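Local coordinates for protein nucleoside-diphosphate sugar epimerase (SulA family) (Corynebacterium glutamicum, PDB 3OH8) that probably acts on nucleoside-diphosphate sugars as an epimerase of the NAD-dependent epimerase/dehydratase family, with a Rossmann-type domain, at residues I302-A307 / D343-I348; W336-A341 / N363-N368; S196-G201 / K234-L239; E238-S243 / A295-A300. All blocks are in the same frame, centred on the assembly; numbering follows the deposited sequence.

How the interactions relate
From the N terminus, interaction 3 comes first. It closes the loop from 196-201 to helix 222-242, in the outer part of the Rossmann-type domain. Interaction 4 starts on the same helix turn, sharing E238 and L239, and closes a loop of 51 residues from the end of helix 222-242 to the start of strand 298-308. L199 of interaction 3 packs on V240 of interaction 4. The same strand then runs into interaction 1, where it meets helix 342-354. Interaction 2 crosses interaction 1, because their segments alternate along the chain. These two touch, joining strands 298-308, 336-341 and 360-364 to the helix. Interactions 1 and 3 lie with centres about 24 Å apart and do not touch.

Interaction 1 of 4, residues I302-A307 / D343-I348; sequences IRTGVA and DDLTDI
The strand carrying I302 and T304 runs almost opposite to the helix carrying L345 and I348. The short axes of 302-304 and 343-348 are 171° apart in direction and come within 10.5 Å. No hydrogen bond joins the two segments, so side chains alone bridge the gap. L345 carries most of the contact. Its CG is anti to the backbone N (chi1 177°), which carries the branch toward the strand. CD1 and CD2 both touch T304, which meets them with one methyl. T304 CG2 lies 3.5 Å from L345 CD2, which is tight for carbons, and 3.6 Å from L345 CD1. The two side chains cross at about a right angle. On one flank I302 crosses L345 obliquely, with I302 CG2 4.1 Å from L345 CD1. On the other, A307 CB sits 4.0 Å from L345 CD2. I348 adds a looser contact, its CG2 4.4 Å from I302 CD1. Such antiparallel packing of a helix on a parallel sheet is usual in Rossmann-type folds. Here the helix belongs to a beta-alpha-beta crossover from strand 336-341 to strand 360-364, and strand 298-308 pairs with both. I340 of the first strand touches T304 and I348. A364 of the second touches I302 and L345. Helix 158-169 also packs on this helix, with V159 against L345.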
loop_
_atom_site.group_PDB
_atom_site.type_symbol
_atom_site.label_atom_id
_atom_site.label_comp_id
_atom_site.label_asym_id
_atom_site.label_seq_id
_atom_site.Cartn_x
_atom_site.Cartn_y
_atom_site.Cartn_z
ATOM N N ILE A 302 -15.313 1.835 -5.824
ATOM C CA ILE A 302 -13.927 2.053 -6.228
ATOM C C ILE A 302 -13.653 1.160 -7.435
ATOM O O ILE A 302 -13.286 -0.003 -7.288
ATOM C CB ILE A 302 -12.960 1.736 -5.068
ATOM C CG1 ILE A 302 -13.364 2.528 -3.819
ATOM C CG2 ILE A 302 -11.517 2.053 -5.448
ATOM C CD1 ILE A 302 -13.578 4.028 -4.069
ATOM N N ARG A 303 -13.882 1.704 -8.631
ATOM C CA ARG A 303 -13.642 0.959 -9.853
ATOM C C ARG A 303 -12.141 0.900 -10.098
ATOM O O ARG A 303 -11.555 1.815 -10.663
ATOM C CB ARG A 303 -14.380 1.610 -11.036
ATOM C CG ARG A 303 -15.890 1.696 -10.813
ATOM C CD ARG A 303 -16.642 2.282 -12.029
ATOM N NE ARG A 303 -18.084 2.276 -11.797
ATOM C CZ ARG A 303 -18.956 3.041 -12.448
ATOM N NH1 ARG A 303 -18.547 3.896 -13.386
ATOM N NH2 ARG A 303 -20.241 2.954 -12.148
ATOM N N THR A 304 -11.526 -0.192 -9.659
ATOM C CA THR A 304 -10.079 -0.323 -9.685
ATOM C C THR A 304 -9.531 -0.826 -11.015
ATOM O O THR A 304 -10.112 -1.711 -11.655
ATOM C CB THR A 304 -9.611 -1.314 -8.618
ATOM O OG1 THR A 304 -10.270 -1.017 -7.381
ATOM C CG2 THR A 304 -8.103 -1.198 -8.439
ATOM N N GLY A 305 -8.398 -0.261 -11.410
ATOM C CA GLY A 305 -7.626 -0.785 -12.520
ATOM C C GLY A 305 -6.828 -1.962 -12.009
ATOM O O GLY A 305 -7.134 -2.505 -10.952
ATOM N N VAL A 306 -5.805 -2.350 -12.757
ATOM C CA VAL A 306 -4.920 -3.415 -12.342
ATOM C C VAL A 306 -3.919 -2.851 -11.337
ATOM O O VAL A 306 -3.117 -1.984 -11.664
ATOM C CB VAL A 306 -4.149 -3.997 -13.540
ATOM C CG1 VAL A 306 -3.074 -4.979 -13.054
ATOM C CG2 VAL A 306 -5.114 -4.663 -14.512
ATOM N N ALA A 307 -3.989 -3.342 -10.110
ATOM C CA ALA A 307 -3.135 -2.846 -9.047
ATOM C C ALA A 307 -1.726 -3.399 -9.195
ATOM O O ALA A 307 -1.529 -4.608 -9.356
ATOM C CB ALA A 307 -3.725 -3.208 -7.695
ATOM N N ASP A 343 -0.042 1.727 -3.845
ATOM C CA ASP A 343 -0.126 2.777 -2.837
ATOM C C ASP A 343 -1.184 3.809 -3.211
ATOM O O ASP A 343 -1.902 4.318 -2.347
ATOM C CB ASP A 343 1.226 3.451 -2.618
ATOM C CG ASP A 343 2.233 2.539 -1.955
ATOM O OD1 ASP A 343 1.861 1.839 -0.991
ATOM O OD2 ASP A 343 3.404 2.525 -2.402
ATOM N N ASP A 344 -1.294 4.121 -4.499
ATOM C CA ASP A 344 -2.337 5.048 -4.921
ATOM C C ASP A 344 -3.735 4.478 -4.706
ATOM O O ASP A 344 -4.665 5.227 -4.400
ATOM C CB ASP A 344 -2.139 5.499 -6.363
ATOM C CG ASP A 344 -1.096 6.602 -6.468
ATOM O OD1 ASP A 344 -1.226 7.594 -5.719
ATOM O OD2 ASP A 344 -0.152 6.478 -7.276
ATOM N N LEU A 345 -3.875 3.160 -4.848
ATOM C CA LEU A 345 -5.166 2.519 -4.647
ATOM C C LEU A 345 -5.587 2.595 -3.176
ATOM O O LEU A 345 -6.712 3.017 -2.879
ATOM C CB LEU A 345 -5.153 1.073 -5.142
ATOM C CG LEU A 345 -6.443 0.262 -4.931
ATOM C CD1 LEU A 345 -7.620 0.947 -5.599
ATOM C CD2 LEU A 345 -6.287 -1.164 -5.479
ATOM N N THR A 346 -4.694 2.217 -2.256
ATOM C CA THR A 346 -5.027 2.362 -0.842
ATOM C C THR A 346 -5.263 3.834 -0.457
ATOM O O THR A 346 -6.183 4.121 0.312
ATOM C CB THR A 346 -4.017 1.659 0.114
ATOM O OG1 THR A 346 -2.720 2.254 -0.005
ATOM C CG2 THR A 346 -3.917 0.166 -0.225
ATOM N N ASP A 347 -4.455 4.758 -0.990
ATOM C CA ASP A 347 -4.707 6.190 -0.767
ATOM C C ASP A 347 -6.154 6.537 -1.104
ATOM O O ASP A 347 -6.818 7.287 -0.380
ATOM C CB ASP A 347 -3.775 7.066 -1.603
ATOM C CG ASP A 347 -2.386 7.212 -0.986
ATOM O OD1 ASP A 347 -2.111 6.599 0.074
ATOM O OD2 ASP A 347 -1.565 7.944 -1.573
ATOM N N ILE A 348 -6.636 5.998 -2.224
ATOM C CA ILE A 348 -7.992 6.304 -2.681
ATOM C C ILE A 348 -9.026 5.715 -1.730
ATOM O O ILE A 348 -10.000 6.379 -1.378
ATOM C CB ILE A 348 -8.198 5.848 -4.141
ATOM C CG1 ILE A 348 -7.392 6.771 -5.068
ATOM C CG2 ILE A 348 -9.662 5.898 -4.523
ATOM C CD1 ILE A 348 -7.161 6.210 -6.477
#

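Interaction 2 of 4, residues W336-A341 / N363-N368; sequences WFSWIA and NAVAPN
W339 and I340 meet A364, V365 and A366 in a buried contact between a strand and a loop. It sits at the ends of strands 336-341 and 360-364, which both pair with strand 298-308. The touching parts run 109° apart. The clearest backbone link is the bond from A366 N to W339 O, 2.9 Å long and nearly straight. A water accepts from W339 N and donates to A366 O, adding a second bridge. The indole of W339 has CG between the backbone N and the carbonyl carbon (chi1 65°). A366 CB lies over one face, 3.4 Å from the centroid of the six-membered ring, in a CH-pi contact. At the edge of the five-membered ring, W339 NE1 donates to N368 O at 2.8 Å, bent to 148°. The oxygen is tilted from the ring plane, and the donor stands above the carbonyl plane. I340 CD1 rests on A364, 3.6 Å from its carbonyl C. Beyond the contact, the N368 side chain binds T430 O. The chemistry implies a fixed indole: the A366 methyl lies over the six-membered ring on one face, while the hydrogen bond from NE1 would limit its rotation and gives a buried donor its partner.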
loop_
_atom_site.group_PDB
_atom_site.type_symbol
_atom_site.label_atom_id
_atom_site.label_comp_id
_atom_site.label_asym_id
_atom_site.label_seq_id
_atom_site.Cartn_x
_atom_site.Cartn_y
_atom_site.Cartn_z
ATOM N N TRP A 336 -5.205 -0.919 -24.314
ATOM C CA TRP A 336 -4.947 0.026 -23.229
ATOM C C TRP A 336 -4.946 -0.680 -21.882
ATOM O O TRP A 336 -5.916 -1.337 -21.504
ATOM C CB TRP A 336 -5.977 1.164 -23.225
ATOM C CG TRP A 336 -5.830 2.165 -24.339
ATOM C CD1 TRP A 336 -6.570 2.231 -25.491
ATOM C CD2 TRP A 336 -4.894 3.248 -24.404
ATOM N NE1 TRP A 336 -6.157 3.292 -26.257
ATOM C CE2 TRP A 336 -5.124 3.925 -25.624
ATOM C CE3 TRP A 336 -3.879 3.703 -23.559
ATOM C CZ2 TRP A 336 -4.382 5.039 -26.011
ATOM C CZ3 TRP A 336 -3.137 4.811 -23.949
ATOM C CH2 TRP A 336 -3.395 5.466 -25.162
ATOM N N PHE A 337 -3.836 -0.536 -21.166
ATOM C CA PHE A 337 -3.637 -1.175 -19.879
ATOM C C PHE A 337 -3.995 -0.162 -18.791
ATOM O O PHE A 337 -3.319 0.844 -18.625
ATOM C CB PHE A 337 -2.173 -1.622 -19.752
ATOM C CG PHE A 337 -1.861 -2.352 -18.479
ATOM C CD1 PHE A 337 -2.578 -3.474 -18.114
ATOM C CD2 PHE A 337 -0.832 -1.918 -17.653
ATOM C CE1 PHE A 337 -2.286 -4.150 -16.942
ATOM C CE2 PHE A 337 -0.532 -2.588 -16.480
ATOM C CZ PHE A 337 -1.260 -3.707 -16.121
ATOM N N SER A 338 -5.084 -0.430 -18.082
ATOM C CA SER A 338 -5.591 0.464 -17.046
ATOM C C SER A 338 -5.036 0.022 -15.681
ATOM O O SER A 338 -5.469 -0.991 -15.111
ATOM C CB SER A 338 -7.121 0.435 -17.068
ATOM O OG SER A 338 -7.682 1.116 -15.968
ATOM N N TRP A 339 -4.058 0.777 -15.178
ATOM C CA TRP A 339 -3.243 0.347 -14.037
ATOM C C TRP A 339 -3.273 1.388 -12.932
ATOM O O TRP A 339 -3.562 2.551 -13.179
ATOM C CB TRP A 339 -1.789 0.170 -14.471
ATOM C CG TRP A 339 -1.169 1.469 -14.876
ATOM C CD1 TRP A 339 -1.231 2.053 -16.108
ATOM C CD2 TRP A 339 -0.411 2.365 -14.047
ATOM N NE1 TRP A 339 -0.564 3.258 -16.097
ATOM C CE2 TRP A 339 -0.042 3.471 -14.844
ATOM C CE3 TRP A 339 -0.009 2.343 -12.707
ATOM C CZ2 TRP A 339 0.708 4.548 -14.349
ATOM C CZ3 TRP A 339 0.743 3.412 -12.211
ATOM C CH2 TRP A 339 1.093 4.495 -13.034
ATOM N N ILE A 340 -2.954 0.961 -11.713
ATOM C CA ILE A 340 -2.731 1.896 -10.615
ATOM C C ILE A 340 -1.687 1.312 -9.648
ATOM O O ILE A 340 -1.659 0.106 -9.407
ATOM C CB ILE A 340 -4.055 2.219 -9.870
ATOM C CG1 ILE A 340 -3.808 3.295 -8.798
ATOM C CG2 ILE A 340 -4.678 0.930 -9.289
ATOM C CD1 ILE A 340 -5.076 3.895 -8.193
ATOM N N ALA A 341 -0.806 2.158 -9.129
ATOM C CA ALA A 341 0.191 1.702 -8.156
ATOM C C ALA A 341 -0.564 1.328 -6.901
ATOM O O ALA A 341 -1.556 1.978 -6.556
ATOM C CB ALA A 341 1.206 2.806 -7.876
ATOM N N ASN A 363 -13.183 6.150 -10.492
ATOM C CA ASN A 363 -12.174 5.390 -11.224
ATOM C C ASN A 363 -10.859 5.434 -10.446
ATOM O O ASN A 363 -10.218 6.485 -10.364
ATOM C CB ASN A 363 -11.961 5.939 -12.640
ATOM C CG ASN A 363 -13.124 5.626 -13.587
ATOM O OD1 ASN A 363 -13.218 6.192 -14.683
ATOM N ND2 ASN A 363 -13.995 4.719 -13.183
ATOM N N ALA A 364 -10.465 4.312 -9.854
ATOM C CA ALA A 364 -9.188 4.273 -9.137
ATOM C C ALA A 364 -8.134 3.740 -10.084
ATOM O O ALA A 364 -7.836 2.550 -10.092
ATOM C CB ALA A 364 -9.283 3.412 -7.892
ATOM N N VAL A 365 -7.614 4.638 -10.911
ATOM C CA VAL A 365 -6.630 4.318 -11.929
ATOM C C VAL A 365 -5.663 5.485 -11.960
ATOM O O VAL A 365 -6.036 6.609 -11.646
ATOM C CB VAL A 365 -7.289 4.191 -13.334
ATOM C CG1 VAL A 365 -8.377 3.101 -13.329
ATOM C CG2 VAL A 365 -7.866 5.543 -13.781
ATOM N N ALA A 366 -4.412 5.224 -12.315
ATOM C CA ALA A 366 -3.463 6.313 -12.504
ATOM C C ALA A 366 -3.929 7.188 -13.665
ATOM O O ALA A 366 -4.629 6.712 -14.550
ATOM C CB ALA A 366 -2.056 5.755 -12.764
ATOM N N PRO A 367 -3.562 8.479 -13.646
ATOM C CA PRO A 367 -3.907 9.433 -14.707
ATOM C C PRO A 367 -3.459 8.964 -16.099
ATOM O O PRO A 367 -4.044 9.405 -17.084
ATOM C CB PRO A 367 -3.120 10.691 -14.327
ATOM C CG PRO A 367 -2.881 10.587 -12.856
ATOM C CD PRO A 367 -2.838 9.114 -12.521
ATOM N N ASN A 368 -2.457 8.088 -16.175
ATOM C CA ASN A 368 -1.840 7.732 -17.459
ATOM C C ASN A 368 -1.873 6.247 -17.832
ATOM O O ASN A 368 -0.883 5.535 -17.638
ATOM C CB ASN A 368 -0.380 8.221 -17.491
ATOM C CG ASN A 368 -0.272 9.731 -17.436
ATOM O OD1 ASN A 368 -0.812 10.440 -18.291
ATOM N ND2 ASN A 368 0.406 10.233 -16.422
HETATM O O HOH W 1 -4.052 3.936 -15.651
#

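Interaction 3 of 4, residues S196-G201 / K234-L239; sequences SDLLDG and KFLAEL
L198 and L199 of the loop both point at L236 and L239 of helix 222-242. They are the middle residues of a type I beta turn from D197 to D200, which turns the two leucines together toward the helix. The tight part lies at L199. Its CD1 is anti to CA (chi2 -180°) and presses on L239 CB at 3.4 Å, short for two carbons. The two side chains cross at a slant. L199 CD1 also lies 4.1 Å from L236 O, so this methyl rests on the helix backbone as well as on a side chain. L198 packs beside it in ordinary contact. L198 CB is 3.9 Å from L239 CD1, and L198 CD2 is 4.0 Å from L236 CD1. Both chi1 (-106°) and chi2 of L236 are away from staggered values, so the exact place of its methyls is less certain. The other side is loose. S196 meets the L239 side chain through its backbone: S196 O is 3.9 Å from L239 CD2. The S196 side chain starts away from the helix and is exposed. D197 and D200 are exposed too, and all three touch a crystal neighbour. No hydrogen bond crosses the contact. This is plain apolar packing of a loop between strands 187-188 and 204-207 onto a helix. L198 and L236 both touch W189, and P194 borders L239. The leucines also reach parallel strands of the main sheet: L199 and L236 touch L205 of strand 204-207, while L198 and L199 touch L177 of strand 173-178.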
loop_
_atom_site.group_PDB
_atom_site.type_symbol
_atom_site.label_atom_id
_atom_site.label_comp_id
_atom_site.label_asym_id
_atom_site.label_seq_id
_atom_site.Cartn_x
_atom_site.Cartn_y
_atom_site.Cartn_z
ATOM N N SER A 196 -25.920 -10.254 12.669
ATOM C CA SER A 196 -26.667 -9.001 12.853
ATOM C C SER A 196 -25.815 -7.891 13.434
ATOM O O SER A 196 -26.067 -6.713 13.183
ATOM C CB SER A 196 -27.864 -9.213 13.784
ATOM O OG SER A 196 -28.810 -10.078 13.191
ATOM N N ASP A 197 -24.825 -8.276 14.227
ATOM C CA ASP A 197 -24.019 -7.320 14.975
ATOM C C ASP A 197 -22.617 -7.157 14.375
ATOM O O ASP A 197 -21.696 -6.661 15.038
ATOM C CB ASP A 197 -23.912 -7.766 16.441
ATOM C CG ASP A 197 -23.110 -9.064 16.610
ATOM O OD1 ASP A 197 -22.821 -9.743 15.601
ATOM O OD2 ASP A 197 -22.763 -9.403 17.760
ATOM N N LEU A 198 -22.454 -7.579 13.125
ATOM C CA LEU A 198 -21.139 -7.591 12.484
ATOM C C LEU A 198 -20.496 -6.206 12.443
ATOM O O LEU A 198 -19.273 -6.064 12.564
ATOM C CB LEU A 198 -21.253 -8.147 11.057
ATOM C CG LEU A 198 -19.921 -8.625 10.469
ATOM C CD1 LEU A 198 -19.313 -9.711 11.347
ATOM C CD2 LEU A 198 -20.089 -9.122 9.037
ATOM N N LEU A 199 -21.320 -5.176 12.282
ATOM C CA LEU A 199 -20.789 -3.832 12.066
ATOM C C LEU A 199 -20.828 -2.957 13.312
ATOM O O LEU A 199 -20.513 -1.763 13.253
ATOM C CB LEU A 199 -21.526 -3.143 10.907
ATOM C CG LEU A 199 -21.600 -3.928 9.596
ATOM C CD1 LEU A 199 -22.359 -3.125 8.525
ATOM C CD2 LEU A 199 -20.210 -4.300 9.089
ATOM N N ASP A 200 -21.165 -3.543 14.456
ATOM C CA ASP A 200 -21.251 -2.736 15.674
ATOM C C ASP A 200 -19.937 -2.016 15.944
ATOM O O ASP A 200 -18.849 -2.597 15.827
ATOM C CB ASP A 200 -21.637 -3.579 16.897
ATOM C CG ASP A 200 -23.065 -4.119 16.831
ATOM O OD1 ASP A 200 -23.826 -3.792 15.886
ATOM O OD2 ASP A 200 -23.417 -4.882 17.751
ATOM N N GLY A 201 -20.038 -0.750 16.324
ATOM C CA GLY A 201 -18.858 0.027 16.655
ATOM C C GLY A 201 -18.162 0.664 15.454
ATOM O O GLY A 201 -17.248 1.470 15.617
ATOM N N LYS A 234 -24.881 -7.361 -0.866
ATOM C CA LYS A 234 -26.208 -6.900 -0.498
ATOM C C LYS A 234 -26.463 -7.068 0.995
ATOM O O LYS A 234 -27.019 -6.176 1.648
ATOM C CB LYS A 234 -27.277 -7.654 -1.296
ATOM C CG LYS A 234 -28.683 -7.124 -1.100
ATOM C CD LYS A 234 -29.685 -7.974 -1.873
ATOM C CE LYS A 234 -31.114 -7.583 -1.547
ATOM N NZ LYS A 234 -32.088 -8.465 -2.251
ATOM N N PHE A 235 -26.075 -8.218 1.535
ATOM C CA PHE A 235 -26.308 -8.488 2.945
ATOM C C PHE A 235 -25.521 -7.501 3.799
ATOM O O PHE A 235 -26.012 -7.009 4.813
ATOM C CB PHE A 235 -25.988 -9.950 3.285
ATOM C CG PHE A 235 -26.839 -10.950 2.520
ATOM C CD1 PHE A 235 -28.043 -10.557 1.949
ATOM C CD2 PHE A 235 -26.435 -12.271 2.371
ATOM C CE1 PHE A 235 -28.836 -11.467 1.247
ATOM C CE2 PHE A 235 -27.219 -13.186 1.678
ATOM C CZ PHE A 235 -28.422 -12.780 1.112
ATOM N N LEU A 236 -24.310 -7.181 3.370
ATOM C CA LEU A 236 -23.511 -6.190 4.089
ATOM C C LEU A 236 -24.182 -4.808 3.985
ATOM O O LEU A 236 -24.261 -4.059 4.961
ATOM C CB LEU A 236 -22.094 -6.134 3.512
ATOM C CG LEU A 236 -20.877 -6.735 4.235
ATOM C CD1 LEU A 236 -21.140 -7.182 5.691
ATOM C CD2 LEU A 236 -20.311 -7.843 3.412
ATOM N N ALA A 237 -24.655 -4.467 2.793
ATOM C CA ALA A 237 -25.323 -3.179 2.591
ATOM C C ALA A 237 -26.537 -3.042 3.507
ATOM O O ALA A 237 -26.804 -1.967 4.045
ATOM C CB ALA A 237 -25.718 -2.997 1.137
ATOM N N GLU A 238 -27.260 -4.137 3.699
ATOM C CA GLU A 238 -28.397 -4.122 4.610
ATOM C C GLU A 238 -27.962 -3.820 6.031
ATOM O O GLU A 238 -28.618 -3.051 6.732
ATOM C CB GLU A 238 -29.170 -5.448 4.540
ATOM C CG GLU A 238 -29.884 -5.621 3.202
ATOM C CD GLU A 238 -30.551 -6.974 3.031
ATOM O OE1 GLU A 238 -30.402 -7.839 3.917
ATOM O OE2 GLU A 238 -31.217 -7.173 1.997
ATOM N N LEU A 239 -26.860 -4.428 6.467
ATOM C CA LEU A 239 -26.353 -4.156 7.801
ATOM C C LEU A 239 -25.949 -2.690 7.912
ATOM O O LEU A 239 -26.169 -2.053 8.942
ATOM C CB LEU A 239 -25.180 -5.074 8.146
ATOM C CG LEU A 239 -25.508 -6.563 8.296
ATOM C CD1 LEU A 239 -24.242 -7.355 8.618
ATOM C CD2 LEU A 239 -26.586 -6.790 9.361
#

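Interaction 4 of 4, residues E238-S243 / A295-A300; sequences ELVAES and AGKRVA
K297 reaches V240 and S243 through a chain bent at two places. Its CG is anti to the carbonyl carbon, and chi2 of 84° turns CD back. The last bend, chi4 of -63°, sets NZ among carbonyls at and just after the end of helix 222-242. K297 NZ donates to V240 O at 2.9 Å and to S243 O at 2.6 Å. The S243 bond lies in the carbonyl plane. At V240 O the donor is tilted 27° from that residue's own carbonyl plane. A third acceptor is C246 O, so the ammonium is gripped by three backbone oxygens. V240 O is itself doubly used: S243 N reaches it from the opposite face of its plane, at 3.2 Å. The helix end would be expected to suit the positive lysine. The aliphatic part of the chain is used too. K297 CG passes V240 CG1 at 3.9 Å, the two side chains running in opposite directions. Nearer the surface, A241 CB meets A295 CB at 3.7 Å. A295 follows helix 290-294, which ends in a Schellman motif with G296 as C-prime residue. In it K297 N bonds to A292 O and G296 N to S293 O. K297 directly follows this turn, facing the end of helix 222-242. V240 also packs on A292, and E238 on P291. Past K297 the chain enters strand 298-308, which pairs in parallel with strand 248-254 in the Rossmann-type sheet.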
loop_
_atom_site.group_PDB
_atom_site.type_symbol
_atom_site.label_atom_id
_atom_site.label_comp_id
_atom_site.label_asym_id
_atom_site.label_seq_id
_atom_site.Cartn_x
_atom_site.Cartn_y
_atom_site.Cartn_z
ATOM N N GLU A 238 -27.260 -4.137 3.699
ATOM C CA GLU A 238 -28.397 -4.122 4.610
ATOM C C GLU A 238 -27.962 -3.820 6.031
ATOM O O GLU A 238 -28.618 -3.051 6.732
ATOM C CB GLU A 238 -29.170 -5.448 4.540
ATOM C CG GLU A 238 -29.884 -5.621 3.202
ATOM C CD GLU A 238 -30.551 -6.974 3.031
ATOM O OE1 GLU A 238 -30.402 -7.839 3.917
ATOM O OE2 GLU A 238 -31.217 -7.173 1.997
ATOM N N LEU A 239 -26.860 -4.428 6.467
ATOM C CA LEU A 239 -26.353 -4.156 7.801
ATOM C C LEU A 239 -25.949 -2.690 7.912
ATOM O O LEU A 239 -26.169 -2.053 8.942
ATOM C CB LEU A 239 -25.180 -5.074 8.146
ATOM C CG LEU A 239 -25.508 -6.563 8.296
ATOM C CD1 LEU A 239 -24.242 -7.355 8.618
ATOM C CD2 LEU A 239 -26.586 -6.790 9.361
ATOM N N VAL A 240 -25.368 -2.151 6.846
ATOM C CA VAL A 240 -25.009 -0.744 6.846
ATOM C C VAL A 240 -26.289 0.077 7.008
ATOM O O VAL A 240 -26.359 0.988 7.829
ATOM C CB VAL A 240 -24.257 -0.335 5.559
ATOM C CG1 VAL A 240 -24.101 1.177 5.492
ATOM C CG2 VAL A 240 -22.897 -1.010 5.503
ATOM N N ALA A 241 -27.306 -0.271 6.230
ATOM C CA ALA A 241 -28.590 0.411 6.314
ATOM C C ALA A 241 -29.121 0.393 7.746
ATOM O O ALA A 241 -29.623 1.397 8.237
ATOM C CB ALA A 241 -29.591 -0.240 5.374
ATOM N N GLU A 242 -28.990 -0.744 8.420
ATOM C CA GLU A 242 -29.599 -0.912 9.737
ATOM C C GLU A 242 -28.812 -0.254 10.864
ATOM O O GLU A 242 -29.341 -0.044 11.956
ATOM C CB GLU A 242 -29.815 -2.401 10.032
ATOM C CG GLU A 242 -30.693 -3.084 8.991
ATOM C CD GLU A 242 -30.544 -4.603 8.983
ATOM O OE1 GLU A 242 -29.988 -5.168 9.958
ATOM O OE2 GLU A 242 -30.985 -5.228 7.992
ATOM N N SER A 243 -27.548 0.070 10.603
ATOM C CA SER A 243 -26.680 0.628 11.638
ATOM C C SER A 243 -26.900 2.128 11.781
ATOM O O SER A 243 -27.051 2.835 10.793
ATOM C CB SER A 243 -25.215 0.344 11.308
ATOM O OG SER A 243 -24.346 1.040 12.187
ATOM N N ALA A 295 -30.918 3.950 2.318
ATOM C CA ALA A 295 -31.100 4.344 3.711
ATOM C C ALA A 295 -30.379 5.648 4.008
ATOM O O ALA A 295 -30.218 6.022 5.175
ATOM C CB ALA A 295 -30.620 3.246 4.656
ATOM N N GLY A 296 -29.938 6.332 2.956
ATOM C CA GLY A 296 -29.302 7.632 3.112
ATOM C C GLY A 296 -27.827 7.619 3.488
ATOM O O GLY A 296 -27.261 8.671 3.798
ATOM N N LYS A 297 -27.195 6.446 3.477
ATOM C CA LYS A 297 -25.764 6.372 3.807
ATOM C C LYS A 297 -24.910 6.747 2.607
ATOM O O LYS A 297 -25.354 6.647 1.463
ATOM C CB LYS A 297 -25.368 4.975 4.300
ATOM C CG LYS A 297 -25.641 4.757 5.780
ATOM C CD LYS A 297 -27.072 4.338 6.026
ATOM C CE LYS A 297 -27.480 4.610 7.469
ATOM N NZ LYS A 297 -26.678 3.825 8.430
ATOM N N ARG A 298 -23.674 7.167 2.864
ATOM C CA ARG A 298 -22.777 7.509 1.767
ATOM C C ARG A 298 -22.187 6.235 1.154
ATOM O O ARG A 298 -21.632 5.404 1.867
ATOM C CB ARG A 298 -21.667 8.457 2.246
ATOM C CG ARG A 298 -20.760 8.964 1.120
ATOM C CD ARG A 298 -19.876 10.131 1.569
ATOM N NE ARG A 298 -19.018 9.803 2.709
ATOM C CZ ARG A 298 -17.807 9.263 2.612
ATOM N NH1 ARG A 298 -17.284 8.970 1.421
ATOM N NH2 ARG A 298 -17.114 9.011 3.715
ATOM N N VAL A 299 -22.319 6.077 -0.162
ATOM C CA VAL A 299 -21.760 4.913 -0.848
ATOM C C VAL A 299 -20.852 5.355 -1.989
ATOM O O VAL A 299 -21.215 6.250 -2.761
ATOM C CB VAL A 299 -22.887 4.010 -1.433
ATOM C CG1 VAL A 299 -22.304 2.779 -2.125
ATOM C CG2 VAL A 299 -23.858 3.605 -0.340
ATOM N N ALA A 300 -19.669 4.748 -2.083
ATOM C CA ALA A 300 -18.818 4.918 -3.264
ATOM C C ALA A 300 -18.368 3.562 -3.793
ATOM O O ALA A 300 -18.243 2.597 -3.035
ATOM C CB ALA A 300 -17.612 5.778 -2.951
#